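Local structure of putative enoyl-CoA hydratase (Streptomyces avermitilis, 3GKB) at the interface of chains A and B. The protein probably acts on acyl-CoA thioesters, perhaps hydrating enoyl-CoA, as a member of the crotonase-like enoyl-CoA hydratase/isomerase family. Coordinates in Å, arbitrary orientation; residue numbers count along the deposited sequence, not the author numbering. Chains: chain A/B, Putative enoyl-CoA hydratase.

The interface of chains A and B. Residues chain A 103, 129, 221, 224-227; chain B 160, 165, 168-169.
Two subunits of a crotonase-family protein, whose relatives commonly form trimers or pairs of trimers, meet here through two arginines of chain B and the loop after helix 216-223 of chain A; the three-copy deposited assembly fits that, so the interface is probably biological. The long, multi-donor guanidinium chains suit the place because they can reach the loop carbonyls of A:Leu224 and A:Pro225. B:Arg165, at the start of helix 165-174, leaves with CG anti to its backbone N (chi1 175°) and stays extended to NE. NE donates to A:Leu224 O at 3.1 Å, nearly in the guanidinium plane but from above the carbonyl plane. B:Arg160, likewise extended (chi1 -171°), meets A:Pro225 O end-on: NH1 reaches it at 2.8 Å on a lone pair, while NH2 approaches almost along the C=O axis at 2.9 Å. Within chain A, A:Arg103 NH2 donates a hydrogen bond to the backbone A:Asp227 O, on a lone pair at 2.9 Å, which probably steadies the loop.

B:Arg165 NH2 forms a salt bridge with A:Asp129 OD1 at 3.2 Å, coming from above the carboxylate, the two planes 65° apart. A:Lys221 NZ holds A:Asp129 OD2 through its syn lone pair at 2.8 Å; it fixes the carboxylate and probably helps keep it ionised. A:Asp227 pairs with B:Arg160, though the modelled separation is too short to interpret.

Water extends the contacts of B:Arg165: water 1 links NH1 to A:Asp129 OD1, water 2 joins NH2 to A:Leu224 O, and water 3 connects NH1 with A:Asp227 OD1.

Branched A:Leu224 divides its methyls, CD1 touching B:Leu169 CD2 at 3.8 Å and CD2 lying against B:Arg160 CB. Small B:Ala168 meets both branches, and B:Leu169 CD1 caps the centre of one guanidinium face of B:Arg165.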
# COMPACT_ATOMS: atom_id res chain seq x y z
N ARG A 103 -17.41 -7.62 -6.03
CA ARG A 103 -16.02 -8.13 -6.00
C ARG A 103 -15.76 -9.35 -6.87
O ARG A 103 -14.63 -9.54 -7.34
CB ARG A 103 -15.57 -8.51 -4.59
CG ARG A 103 -15.25 -7.44 -3.66
CD ARG A 103 -14.00 -7.89 -2.80
NE ARG A 103 -14.29 -9.10 -2.01
CZ ARG A 103 -13.45 -10.13 -1.81
NH1 ARG A 103 -13.86 -11.16 -1.04
NH2 ARG A 103 -12.24 -10.16 -2.34
N ASP A 129 -13.56 -3.23 -9.01
CA ASP A 129 -12.16 -3.42 -9.43
C ASP A 129 -11.38 -2.10 -9.41
O ASP A 129 -10.23 -2.06 -8.97
CB ASP A 129 -12.05 -4.04 -10.81
CG ASP A 129 -12.62 -5.43 -10.91
OD1 ASP A 129 -12.64 -6.19 -9.93
OD2 ASP A 129 -13.11 -5.78 -12.00
N LYS A 221 -7.90 -11.65 -14.43
CA LYS A 221 -8.62 -11.98 -13.18
C LYS A 221 -8.23 -13.34 -12.59
O LYS A 221 -8.26 -13.53 -11.35
CB LYS A 221 -10.15 -11.89 -13.40
CG LYS A 221 -10.60 -10.44 -13.62
CD LYS A 221 -11.99 -10.20 -13.07
CE LYS A 221 -12.34 -8.73 -13.06
NZ LYS A 221 -13.59 -8.47 -12.31
N LEU A 224 -4.88 -12.51 -10.94
CA LEU A 224 -5.13 -11.61 -9.82
C LEU A 224 -6.50 -11.92 -9.17
O LEU A 224 -7.44 -11.13 -9.26
CB LEU A 224 -5.09 -10.17 -10.29
CG LEU A 224 -3.73 -9.67 -10.77
CD1 LEU A 224 -3.85 -8.41 -11.63
CD2 LEU A 224 -2.80 -9.39 -9.57
N PRO A 225 -6.63 -13.11 -8.56
CA PRO A 225 -7.93 -13.49 -8.02
C PRO A 225 -8.36 -12.60 -6.85
O PRO A 225 -7.51 -12.01 -6.14
CB PRO A 225 -7.69 -14.93 -7.54
CG PRO A 225 -6.25 -14.99 -7.29
CD PRO A 225 -5.64 -14.18 -8.35
N ALA A 226 -9.66 -12.49 -6.68
CA ALA A 226 -10.22 -11.77 -5.55
C ALA A 226 -9.56 -12.19 -4.24
O ALA A 226 -9.34 -13.38 -3.97
CB ALA A 226 -11.77 -12.00 -5.51
N ASP A 227 -9.28 -11.20 -3.40
CA ASP A 227 -8.67 -11.44 -2.09
C ASP A 227 -9.52 -12.44 -1.28
O ASP A 227 -10.75 -12.46 -1.37
CB ASP A 227 -8.53 -10.13 -1.27
CG ASP A 227 -7.72 -9.01 -1.96
OD1 ASP A 227 -8.00 -7.84 -1.62
OD2 ASP A 227 -6.80 -9.25 -2.79
N ARG B 160 0.67 -6.87 -7.78
CA ARG B 160 -0.22 -7.18 -6.66
C ARG B 160 0.42 -6.79 -5.31
O ARG B 160 -0.22 -6.17 -4.44
CB ARG B 160 -0.64 -8.64 -6.63
CG ARG B 160 -1.73 -8.85 -5.60
CD ARG B 160 -2.32 -10.21 -5.59
NE ARG B 160 -3.55 -10.14 -4.79
CZ ARG B 160 -4.70 -10.76 -5.08
NH1 ARG B 160 -4.79 -11.53 -6.14
NH2 ARG B 160 -5.75 -10.63 -4.28
N ARG B 165 -4.22 -5.39 -5.45
CA ARG B 165 -4.97 -5.96 -6.58
C ARG B 165 -5.71 -4.93 -7.45
O ARG B 165 -5.71 -5.06 -8.68
CB ARG B 165 -5.96 -7.01 -6.08
CG ARG B 165 -6.88 -7.58 -7.20
CD ARG B 165 -7.76 -8.70 -6.70
NE ARG B 165 -8.84 -8.96 -7.65
CZ ARG B 165 -9.91 -8.17 -7.79
NH1 ARG B 165 -10.07 -7.08 -7.03
NH2 ARG B 165 -10.84 -8.47 -8.68
N ALA B 168 -3.28 -3.10 -9.54
CA ALA B 168 -2.67 -4.07 -10.41
C ALA B 168 -3.55 -4.35 -11.63
O ALA B 168 -3.06 -4.40 -12.75
CB ALA B 168 -2.35 -5.37 -9.65
N LEU B 169 -4.85 -4.54 -11.40
CA LEU B 169 -5.79 -4.80 -12.50
C LEU B 169 -5.89 -3.57 -13.40
O LEU B 169 -5.95 -3.68 -14.62
CB LEU B 169 -7.18 -5.13 -11.97
CG LEU B 169 -7.40 -6.56 -11.50
CD1 LEU B 169 -8.74 -6.59 -10.77
CD2 LEU B 169 -7.36 -7.58 -12.69
O HOH W 1 -12.80 -5.87 -7.01
O HOH W 2 -10.09 -10.67 -10.05
O HOH W 3 -8.84 -6.48 -4.31